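Local coordinates for hypothetical protein (Bacteroides caccae, PDB 4M8R) that is of unknown function but joins an N-terminal Ig-like domain to a WD40-like domain of the beta-propeller clan, at residues A[42-48]-A[90-96]; A[27-33]-A[77-83]; A[308-312]-A[398-402]. One frame throughout, in Å; residues are numbered along the deposited sequence.

Contact 1: residues A[42-48]-A[90-96]; sequences DQVDFDF and VEIFLNR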
loop_
_atom_site.group_PDB
_atom_site.type_symbol
_atom_site.label_atom_id
_atom_site.label_comp_id
_atom_site.label_asym_id
_atom_site.label_seq_id
_atom_site.Cartn_x
_atom_site.Cartn_y
_atom_site.Cartn_z
ATOM N N ASP A 42 27.749 22.429 18.589
ATOM C CA ASP A 42 26.639 21.771 19.275
ATOM C C ASP A 42 25.395 21.885 18.410
ATOM O O ASP A 42 25.125 22.945 17.841
ATOM C CB ASP A 42 26.365 22.396 20.650
ATOM C CG ASP A 42 27.364 21.957 21.708
ATOM O OD1 ASP A 42 28.357 21.288 21.363
ATOM O OD2 ASP A 42 27.165 22.290 22.897
ATOM N N GLN A 43 24.664 20.781 18.284
ATOM C CA GLN A 43 23.416 20.766 17.536
ATOM C C GLN A 43 22.266 20.438 18.482
ATOM O O GLN A 43 22.481 20.089 19.647
ATOM C CB GLN A 43 23.498 19.770 16.379
ATOM C CG GLN A 43 24.685 20.034 15.453
ATOM C CD GLN A 43 24.603 19.309 14.114
ATOM O OE1 GLN A 43 23.530 18.893 13.674
ATOM N NE2 GLN A 43 25.748 19.163 13.454
ATOM N N VAL A 44 21.046 20.587 17.984
ATOM C CA VAL A 44 19.862 20.310 18.775
ATOM C C VAL A 44 18.941 19.394 17.981
ATOM O O VAL A 44 18.673 19.645 16.806
ATOM C CB VAL A 44 19.137 21.615 19.152
ATOM C CG1 VAL A 44 17.847 21.323 19.902
ATOM C CG2 VAL A 44 20.048 22.508 19.991
ATOM N N ASP A 45 18.468 18.336 18.638
ATOM C CA ASP A 45 17.592 17.331 18.028
ATOM C C ASP A 45 16.222 17.324 18.692
ATOM O O ASP A 45 16.103 17.560 19.893
ATOM C CB ASP A 45 18.189 15.930 18.197
ATOM C CG ASP A 45 19.302 15.639 17.222
ATOM O OD1 ASP A 45 19.190 16.025 16.033
ATOM O OD2 ASP A 45 20.284 14.999 17.649
ATOM N N PHE A 46 15.204 17.017 17.893
ATOM C CA PHE A 46 13.844 16.826 18.376
ATOM C C PHE A 46 13.468 15.359 18.275
ATOM O O PHE A 46 13.848 14.691 17.313
ATOM C CB PHE A 46 12.853 17.569 17.488
ATOM C CG PHE A 46 12.958 19.063 17.539
ATOM C CD1 PHE A 46 12.982 19.738 18.751
ATOM C CD2 PHE A 46 12.950 19.801 16.362
ATOM C CE1 PHE A 46 13.034 21.122 18.786
ATOM C CE2 PHE A 46 13.007 21.181 16.392
ATOM C CZ PHE A 46 13.050 21.843 17.604
ATOM N N ASP A 47 12.708 14.872 19.255
ATOM C CA ASP A 47 11.966 13.621 19.124
ATOM C C ASP A 47 10.481 13.940 19.309
ATOM O O ASP A 47 10.103 14.605 20.267
ATOM C CB ASP A 47 12.420 12.585 20.164
ATOM C CG ASP A 47 13.716 11.851 19.762
ATOM O OD1 ASP A 47 14.330 12.172 18.715
ATOM O OD2 ASP A 47 14.126 10.931 20.505
ATOM N N PHE A 48 9.648 13.463 18.387
ATOM C CA PHE A 48 8.211 13.741 18.398
ATOM C C PHE A 48 7.411 12.496 18.769
ATOM O O PHE A 48 7.732 11.392 18.327
ATOM C CB PHE A 48 7.753 14.211 17.011
ATOM C CG PHE A 48 8.395 15.493 16.553
ATOM C CD1 PHE A 48 9.677 15.494 16.024
ATOM C CD2 PHE A 48 7.703 16.687 16.611
ATOM C CE1 PHE A 48 10.262 16.668 15.587
ATOM C CE2 PHE A 48 8.282 17.863 16.181
ATOM C CZ PHE A 48 9.566 17.855 15.673
ATOM N N VAL A 90 7.153 17.036 22.214
ATOM C CA VAL A 90 8.479 17.184 21.625
ATOM C C VAL A 90 9.524 17.212 22.729
ATOM O O VAL A 90 9.470 18.073 23.609
ATOM C CB VAL A 90 8.589 18.477 20.801
ATOM C CG1 VAL A 90 9.983 18.618 20.200
ATOM C CG2 VAL A 90 7.533 18.490 19.707
ATOM N N GLU A 91 10.466 16.274 22.680
ATOM C CA GLU A 91 11.597 16.291 23.590
ATOM C C GLU A 91 12.796 16.874 22.859
ATOM O O GLU A 91 13.083 16.492 21.720
ATOM C CB GLU A 91 11.919 14.893 24.107
ATOM C CG GLU A 91 12.974 14.895 25.205
ATOM C CD GLU A 91 13.003 13.619 26.025
ATOM O OE1 GLU A 91 12.362 12.617 25.629
ATOM O OE2 GLU A 91 13.687 13.620 27.073
ATOM N N ILE A 92 13.478 17.803 23.529
ATOM C CA ILE A 92 14.558 18.586 22.942
ATOM C C ILE A 92 15.891 18.135 23.525
ATOM O O ILE A 92 16.080 18.154 24.743
ATOM C CB ILE A 92 14.337 20.085 23.218
ATOM C CG1 ILE A 92 12.993 20.525 22.638
ATOM C CG2 ILE A 92 15.455 20.926 22.619
ATOM C CD1 ILE A 92 12.549 21.898 23.085
ATOM N N PHE A 93 16.807 17.730 22.647
ATOM C CA PHE A 93 18.100 17.180 23.049
ATOM C C PHE A 93 19.259 18.041 22.570
ATOM O O PHE A 93 19.277 18.481 21.422
ATOM C CB PHE A 93 18.287 15.783 22.450
ATOM C CG PHE A 93 17.298 14.770 22.933
ATOM C CD1 PHE A 93 17.548 14.031 24.079
ATOM C CD2 PHE A 93 16.126 14.536 22.230
ATOM C CE1 PHE A 93 16.642 13.087 24.521
ATOM C CE2 PHE A 93 15.213 13.592 22.668
ATOM C CZ PHE A 93 15.471 12.868 23.814
ATOM N N LEU A 94 20.243 18.246 23.437
ATOM C CA LEU A 94 21.521 18.810 23.015
ATOM C C LEU A 94 22.367 17.688 22.420
ATOM O O LEU A 94 22.531 16.641 23.039
ATOM C CB LEU A 94 22.261 19.426 24.197
ATOM C CG LEU A 94 23.552 20.172 23.848
ATOM C CD1 LEU A 94 23.265 21.350 22.933
ATOM C CD2 LEU A 94 24.253 20.634 25.116
ATOM N N ASN A 95 22.896 17.912 21.221
ATOM C CA ASN A 95 23.681 16.903 20.511
ATOM C C ASN A 95 25.108 17.397 20.307
ATOM O O ASN A 95 25.345 18.293 19.498
ATOM C CB ASN A 95 23.014 16.582 19.162
ATOM C CG ASN A 95 23.725 15.482 18.389
ATOM O OD1 ASN A 95 24.655 14.847 18.887
ATOM N ND2 ASN A 95 23.285 15.255 17.156
ATOM N N ARG A 96 26.047 16.825 21.059
ATOM C CA ARG A 96 27.465 17.137 20.909
ATOM C C ARG A 96 28.188 15.928 20.323
ATOM O O ARG A 96 28.598 15.029 21.060
ATOM C CB ARG A 96 28.075 17.554 22.261
ATOM C CG ARG A 96 29.581 17.814 22.223
ATOM C CD ARG A 96 29.968 19.139 22.857
ATOM N NE ARG A 96 29.970 19.107 24.320
ATOM C CZ ARG A 96 29.318 19.949 25.124
ATOM N NH1 ARG A 96 28.566 20.938 24.649
ATOM N NH2 ARG A 96 29.426 19.797 26.436
#

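Contact 2: residues A[27-33]-A[77-83]; sequences PGDIVHI and MSIRMPY. With PO4 (phosphate ion), chain F.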
loop_
_atom_site.group_PDB
_atom_site.type_symbol
_atom_site.label_atom_id
_atom_site.label_comp_id
_atom_site.label_asym_id
_atom_site.label_seq_id
_atom_site.Cartn_x
_atom_site.Cartn_y
_atom_site.Cartn_z
ATOM N N PRO A 27 4.191 26.004 15.922
ATOM C CA PRO A 27 5.105 25.951 14.795
ATOM C C PRO A 27 5.493 27.348 14.334
ATOM O O PRO A 27 4.623 28.200 14.175
ATOM C CB PRO A 27 4.284 25.242 13.718
ATOM C CG PRO A 27 3.379 24.352 14.481
ATOM C CD PRO A 27 3.048 25.094 15.748
ATOM N N GLY A 28 6.789 27.578 14.131
ATOM C CA GLY A 28 7.298 28.899 13.759
ATOM C C GLY A 28 7.815 29.726 14.930
ATOM O O GLY A 28 8.550 30.689 14.718
ATOM N N ASP A 29 7.411 29.375 16.153
ATOM C CA ASP A 29 7.871 30.064 17.362
ATOM C C ASP A 29 9.343 29.810 17.617
ATOM O O ASP A 29 9.901 28.801 17.171
ATOM C CB ASP A 29 7.105 29.585 18.611
ATOM C CG ASP A 29 5.725 30.193 18.738
ATOM O OD1 ASP A 29 5.354 31.055 17.908
ATOM O OD2 ASP A 29 5.016 29.821 19.705
ATOM N N ILE A 30 9.954 30.731 18.353
ATOM C CA ILE A 30 11.307 30.568 18.853
ATOM C C ILE A 30 11.264 29.992 20.262
ATOM O O ILE A 30 10.600 30.541 21.140
ATOM C CB ILE A 30 12.038 31.923 18.920
ATOM C CG1 ILE A 30 12.130 32.571 17.534
ATOM C CG2 ILE A 30 13.428 31.754 19.521
ATOM C CD1 ILE A 30 12.916 31.763 16.524
ATOM N N VAL A 31 11.971 28.890 20.474
ATOM C CA VAL A 31 12.143 28.310 21.803
ATOM C C VAL A 31 13.578 28.546 22.268
ATOM O O VAL A 31 14.513 28.451 21.474
ATOM C CB VAL A 31 11.809 26.806 21.785
ATOM C CG1 VAL A 31 12.393 26.078 22.989
ATOM C CG2 VAL A 31 10.301 26.621 21.723
ATOM N N HIS A 32 13.741 28.851 23.554
ATOM C CA HIS A 32 15.039 29.225 24.106
ATOM C C HIS A 32 15.608 28.147 24.995
ATOM O O HIS A 32 14.905 27.573 25.825
ATOM C CB HIS A 32 14.913 30.505 24.911
ATOM C CG HIS A 32 14.371 31.645 24.117
ATOM N ND1 HIS A 32 13.020 31.868 23.969
ATOM C CD2 HIS A 32 14.992 32.608 23.399
ATOM C CE1 HIS A 32 12.831 32.931 23.211
ATOM N NE2 HIS A 32 14.012 33.400 22.851
ATOM N N ILE A 33 16.898 27.893 24.812
ATOM C CA ILE A 33 17.631 26.918 25.590
ATOM C C ILE A 33 18.705 27.651 26.367
ATOM O O ILE A 33 19.355 28.538 25.825
ATOM C CB ILE A 33 18.295 25.891 24.665
ATOM C CG1 ILE A 33 17.236 24.970 24.073
ATOM C CG2 ILE A 33 19.337 25.077 25.419
ATOM C CD1 ILE A 33 17.734 24.199 22.867
HETATM N N MSE A 77 20.942 29.085 23.459
HETATM C CA MSE A 77 20.650 29.139 22.025
HETATM C C MSE A 77 19.176 29.270 21.775
HETATM O O MSE A 77 18.365 28.885 22.608
HETATM C CB MSE A 77 21.214 27.904 21.312
HETATM C CG MSE A 77 21.260 26.626 22.155
HETATM SE SE MSE A 77 22.709 25.440 21.505
HETATM C CE MSE A 77 22.451 25.689 19.583
ATOM N N SER A 78 18.828 29.843 20.626
ATOM C CA SER A 78 17.443 29.955 20.178
ATOM C C SER A 78 17.205 28.978 19.034
ATOM O O SER A 78 18.004 28.916 18.099
ATOM C CB SER A 78 17.149 31.375 19.689
ATOM O OG SER A 78 17.457 32.339 20.677
ATOM N N ILE A 79 16.114 28.221 19.105
ATOM C CA ILE A 79 15.759 27.289 18.034
ATOM C C ILE A 79 14.356 27.573 17.529
ATOM O O ILE A 79 13.546 28.151 18.247
ATOM C CB ILE A 79 15.859 25.820 18.491
ATOM C CG1 ILE A 79 14.807 25.497 19.555
ATOM C CG2 ILE A 79 17.255 25.544 19.022
ATOM C CD1 ILE A 79 14.900 24.088 20.101
ATOM N N ARG A 80 14.087 27.196 16.281
ATOM C CA ARG A 80 12.771 27.403 15.687
ATOM C C ARG A 80 11.986 26.098 15.709
ATOM O O ARG A 80 12.531 25.053 15.392
ATOM C CB ARG A 80 12.899 27.923 14.249
ATOM C CG ARG A 80 11.619 28.557 13.729
ATOM C CD ARG A 80 11.820 29.276 12.407
ATOM N NE ARG A 80 12.627 30.492 12.541
ATOM C CZ ARG A 80 12.187 31.662 13.018
ATOM N NH1 ARG A 80 10.930 31.810 13.435
ATOM N NH2 ARG A 80 13.020 32.701 13.087
HETATM N N MSE A 81 10.717 26.162 16.097
HETATM C CA MSE A 81 9.856 24.980 16.115
HETATM C C MSE A 81 9.334 24.758 14.717
HETATM O O MSE A 81 8.902 25.700 14.051
HETATM C CB MSE A 81 8.696 25.157 17.098
HETATM C CG MSE A 81 9.143 25.436 18.537
HETATM SE SE MSE A 81 10.369 24.049 19.215
HETATM C CE MSE A 81 9.170 22.499 19.117
ATOM N N PRO A 82 9.378 23.505 14.238
ATOM C CA PRO A 82 9.013 23.208 12.855
ATOM C C PRO A 82 7.516 23.068 12.570
ATOM O O PRO A 82 6.723 22.757 13.464
ATOM C CB PRO A 82 9.691 21.864 12.610
ATOM C CG PRO A 82 9.692 21.206 13.942
ATOM C CD PRO A 82 9.902 22.311 14.932
ATOM N N TYR A 83 7.168 23.296 11.306
ATOM C CA TYR A 83 5.846 22.992 10.769
ATOM C C TYR A 83 5.803 21.544 10.293
ATOM O O TYR A 83 6.806 20.839 10.356
ATOM C CB TYR A 83 5.528 23.924 9.591
ATOM C CG TYR A 83 5.292 25.364 9.984
ATOM C CD1 TYR A 83 6.352 26.252 10.120
ATOM C CD2 TYR A 83 4.003 25.837 10.213
ATOM C CE1 TYR A 83 6.137 27.573 10.487
ATOM C CE2 TYR A 83 3.777 27.150 10.570
ATOM C CZ TYR A 83 4.847 28.016 10.705
ATOM O OH TYR A 83 4.609 29.326 11.069
HETATM P P PO4 F . 15.309 35.752 20.451
HETATM O O1 PO4 F . 15.755 36.373 21.757
HETATM O O2 PO4 F . 14.020 34.991 20.659
HETATM O O3 PO4 F . 15.050 36.830 19.423
HETATM O O4 PO4 F . 16.395 34.817 19.960
#

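Contact 3: residues A[308-312]-A[398-402]; sequences YFGMA and FDWNS. With EDO (1,2-ethanediol), chain H.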
loop_
_atom_site.group_PDB
_atom_site.type_symbol
_atom_site.label_atom_id
_atom_site.label_comp_id
_atom_site.label_asym_id
_atom_site.label_seq_id
_atom_site.Cartn_x
_atom_site.Cartn_y
_atom_site.Cartn_z
ATOM N N TYR A 308 1.148 17.677 -19.694
ATOM C CA TYR A 308 0.738 16.294 -19.513
ATOM C C TYR A 308 -0.635 16.214 -18.872
ATOM O O TYR A 308 -1.036 17.117 -18.147
ATOM C CB TYR A 308 1.754 15.530 -18.661
ATOM C CG TYR A 308 1.730 15.847 -17.184
ATOM C CD1 TYR A 308 2.437 16.931 -16.667
ATOM C CD2 TYR A 308 1.022 15.041 -16.297
ATOM C CE1 TYR A 308 2.432 17.212 -15.310
ATOM C CE2 TYR A 308 1.007 15.311 -14.941
ATOM C CZ TYR A 308 1.708 16.400 -14.452
ATOM O OH TYR A 308 1.682 16.668 -13.107
ATOM N N PHE A 309 -1.348 15.131 -19.165
ATOM C CA PHE A 309 -2.549 14.749 -18.426
ATOM C C PHE A 309 -2.197 13.561 -17.539
ATOM O O PHE A 309 -1.687 12.566 -18.036
ATOM C CB PHE A 309 -3.653 14.288 -19.378
ATOM C CG PHE A 309 -4.286 15.385 -20.179
ATOM C CD1 PHE A 309 -3.733 15.789 -21.381
ATOM C CD2 PHE A 309 -5.465 15.981 -19.750
ATOM C CE1 PHE A 309 -4.333 16.788 -22.132
ATOM C CE2 PHE A 309 -6.068 16.980 -20.495
ATOM C CZ PHE A 309 -5.501 17.385 -21.691
ATOM N N GLY A 310 -2.462 13.663 -16.242
ATOM C CA GLY A 310 -2.350 12.518 -15.343
ATOM C C GLY A 310 -3.642 11.724 -15.396
ATOM O O GLY A 310 -4.689 12.224 -14.992
HETATM N N MSE A 311 -3.575 10.494 -15.906
HETATM C CA MSE A 311 -4.777 9.677 -16.144
HETATM C C MSE A 311 -5.159 8.818 -14.961
HETATM O O MSE A 311 -6.167 8.117 -15.004
HETATM C CB MSE A 311 -4.551 8.798 -17.369
HETATM C CG MSE A 311 -4.150 9.616 -18.594
HETATM SE SE MSE A 311 -5.510 10.960 -19.046
HETATM C CE MSE A 311 -7.017 9.768 -19.484
ATOM N N ALA A 312 -4.347 8.855 -13.905
ATOM C CA ALA A 312 -4.700 8.270 -12.612
ATOM C C ALA A 312 -4.022 9.073 -11.514
ATOM O O ALA A 312 -3.126 9.873 -11.790
ATOM C CB ALA A 312 -4.261 6.821 -12.540
ATOM N N PHE A 398 -9.662 21.724 -19.268
ATOM C CA PHE A 398 -10.042 20.787 -20.320
ATOM C C PHE A 398 -10.064 19.374 -19.751
ATOM O O PHE A 398 -9.078 18.928 -19.165
ATOM C CB PHE A 398 -9.062 20.844 -21.485
ATOM C CG PHE A 398 -9.492 20.024 -22.666
ATOM C CD1 PHE A 398 -10.491 20.482 -23.514
ATOM C CD2 PHE A 398 -8.907 18.792 -22.926
ATOM C CE1 PHE A 398 -10.893 19.730 -24.605
ATOM C CE2 PHE A 398 -9.305 18.035 -24.014
ATOM C CZ PHE A 398 -10.296 18.505 -24.857
ATOM N N ASP A 399 -11.185 18.679 -19.927
ATOM C CA ASP A 399 -11.340 17.313 -19.437
ATOM C C ASP A 399 -11.158 16.343 -20.602
ATOM O O ASP A 399 -11.952 16.339 -21.545
ATOM C CB ASP A 399 -12.715 17.130 -18.784
ATOM C CG ASP A 399 -12.953 15.710 -18.306
ATOM O OD1 ASP A 399 -12.259 15.270 -17.370
ATOM O OD2 ASP A 399 -13.833 15.026 -18.864
ATOM N N TRP A 400 -10.111 15.529 -20.532
ATOM C CA TRP A 400 -9.784 14.596 -21.604
ATOM C C TRP A 400 -10.948 13.675 -21.985
ATOM O O TRP A 400 -11.161 13.398 -23.166
ATOM C CB TRP A 400 -8.576 13.735 -21.223
ATOM C CG TRP A 400 -8.266 12.747 -22.281
ATOM C CD1 TRP A 400 -8.661 11.444 -22.331
ATOM C CD2 TRP A 400 -7.543 12.996 -23.487
ATOM N NE1 TRP A 400 -8.210 10.856 -23.486
ATOM C CE2 TRP A 400 -7.520 11.788 -24.215
ATOM C CE3 TRP A 400 -6.902 14.120 -24.018
ATOM C CZ2 TRP A 400 -6.882 11.671 -25.446
ATOM C CZ3 TRP A 400 -6.266 14.003 -25.244
ATOM C CH2 TRP A 400 -6.264 12.787 -25.944
ATOM N N ASN A 401 -11.690 13.202 -20.988
ATOM C CA ASN A 401 -12.716 12.182 -21.216
ATOM C C ASN A 401 -13.985 12.730 -21.868
ATOM O O ASN A 401 -14.631 12.027 -22.641
ATOM C CB ASN A 401 -13.050 11.445 -19.913
ATOM C CG ASN A 401 -11.860 10.666 -19.362
ATOM O OD1 ASN A 401 -11.765 9.453 -19.545
ATOM N ND2 ASN A 401 -10.943 11.364 -18.693
ATOM N N SER A 402 -14.328 13.982 -21.569
ATOM C CA SER A 402 -15.482 14.644 -22.187
ATOM C C SER A 402 -15.092 15.576 -23.343
ATOM O O SER A 402 -15.962 16.065 -24.061
ATOM C CB SER A 402 -16.257 15.441 -21.136
ATOM O OG SER A 402 -15.484 16.523 -20.650
HETATM C C1 EDO H . 2.705 21.598 -17.885
HETATM O O1 EDO H . 3.362 22.528 -17.019
HETATM C C2 EDO H . 1.700 20.804 -17.063
HETATM O O2 EDO H . 0.922 19.927 -17.891
#

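Contact 1: residues A[42-48]-A[90-96]
Asp42 and Arg96 close one end of an antiparallel strand pair within the sheet of the Ig-like (E-set) domain, where strands 43-50 and 88-96 are neighbours. The bends at chi2 and chi3 of Arg96 curl its guanidinium back onto the carboxylate, which meets it at the edge with the two groups nearly coplanar (23°). Arg96 NH1 lies 2.6 Å from Asp42 OD2, yet both hydrogen bonds within this salt bridge are weak, that one strongly bent at 122°. Arg96 NH2 is held by Leu12 O. Phe93 carries the middle of the pair: its backbone N is 2.8 Å from Asp45 O, in the carbonyl plane, and the same oxygen lies at its ring edge, near CD2. Phe93 CE2 packs 3.6 Å from Asp47 OD2, ring and carboxylate being turned 60° apart. That face looks to a second subunit, whose Lys234 forms a salt bridge with Asp47 and whose Phe191 meets Phe93 edge-to-face, while Asp45 pairs with Arg100 of its own chain. The reverse face is apolar and belongs to the domain core. There Val90 CG1 sits 3.5 Å from Phe46 CD1, and Ile92 CG1 abuts the ring edge, 3.9 Å from Phe46 CE1.

Contact 2: residues A[27-33]-A[77-83]
His32 and Ser78, facing each other as a non-hydrogen-bonded pair of an antiparallel sheet, together hold a phosphate ion, probably taken up from the crystallisation liquor. His32 NE2 donates to phosphate O2 over 2.7 Å, with the anion in the plane of the imidazole, and Ser78 OG donates to O4 over 2.8 Å. The other ring nitrogen of His32 is engaged by Glu20, which should fix the rotation of the imidazole, and Ile30 CG2 lies against one of its faces. On the same side, Ile30 CD1 rests on a face of the Arg80 guanidinium, 3.6 Å from Arg80 CZ, while Arg80 NH1 makes a weak bond to Gly28 O.

Past the strand ends the pairing continues through Gly28 N, which reaches Met81 O at 2.8 Å from above the carbonyl plane. Gly28 has a positive phi (97°), and a side chain there would strike both the preceding carbonyl and the hydroxyl of Tyr83. Pro27 CB stands over the Tyr83 ring in a CH-pi contact, 3.8 Å from its centroid. With a serine in place of Tyr83, Pro27 would probably lose the aromatic face beneath CB and the Gly28 turn would be left less covered.

On the opposite face Val31, Ile33 and Ile79 turn into the domain, joined from just past the strand end by Met81, whose bends at chi2 and chi3 (-55° and -62°) fold Met81 SE back to 3.6 Å from Val31 CG2. This apolar layer faces strands 43-50 and 99-108, while strand 60-72 flanks strand 76-80 in the sheet.

Contact 3: residues A[308-312]-A[398-402]
Trp400 reaches across to Phe309 and Met311, joining two consecutive four-stranded antiparallel sheets of the WD40-like domain in a manner consistent with neighbouring blades of a beta-propeller. Its side chain starts with CB, 4.1 Å from Phe309 CD2. Placing CG anti to the backbone N (chi1 178°) swings the indole out alongside both partners, its pyrrole part toward Met311 and its benzo part toward Phe309. Trp400 CD1 touches Met311 CE at 3.7 Å, and the selenium of this selenomethionine stands obliquely off the five-membered ring in a Met-aromatic contact, the chain of Met311 being folded at chi2 and chi3. On the benzo side, Trp400 CE3 comes over one face of Phe309, 4.2 Å from Phe309 CE1, and gives an edge-to-face pair with planes 60° apart. The indole has further partners in Phe361, again edge-to-face, and in Lys403, a cation-pi contact.

Phe309 is flanked at its rim as well: Phe398 O lies in the plane of its ring, 3.8 Å from Phe309 CE2, and Phe309 CZ meets the edge of Phe398. Trp400 sits within an Asx motif, in which Asp399 OD2 accepts from both Ser402 N and Ser402 OG.

No hydrogen bond crosses between 308-312 and 398-402. Between these segments the fit of rings and selenomethionine probably sets the spacing, while a backbone bond from Gly310 to Gly380 ties the same edges close by.

The three contacts illustrate how one all-beta chain uses two kinds of joint. Contacts 1 and 2 belong to the same sheet of the Ig-like domain and touch through its apolar interior, where Phe46 and Phe48 meet Ile79, Met81 and Pro82. The outer face of contact 1 is covered by a second subunit, whereas contact 2 is only partly buried and binds an anion on its outer side. Contact 3, about 46 Å from contact 1 between centres and in the WD40-like domain, is buried, yet its two segments share no hydrogen bond and meet mainly through side chains. In contacts 1 and 2 backbone bonds pair strands within a sheet; in contact 3 ring and selenomethionine contacts bridge two sheets.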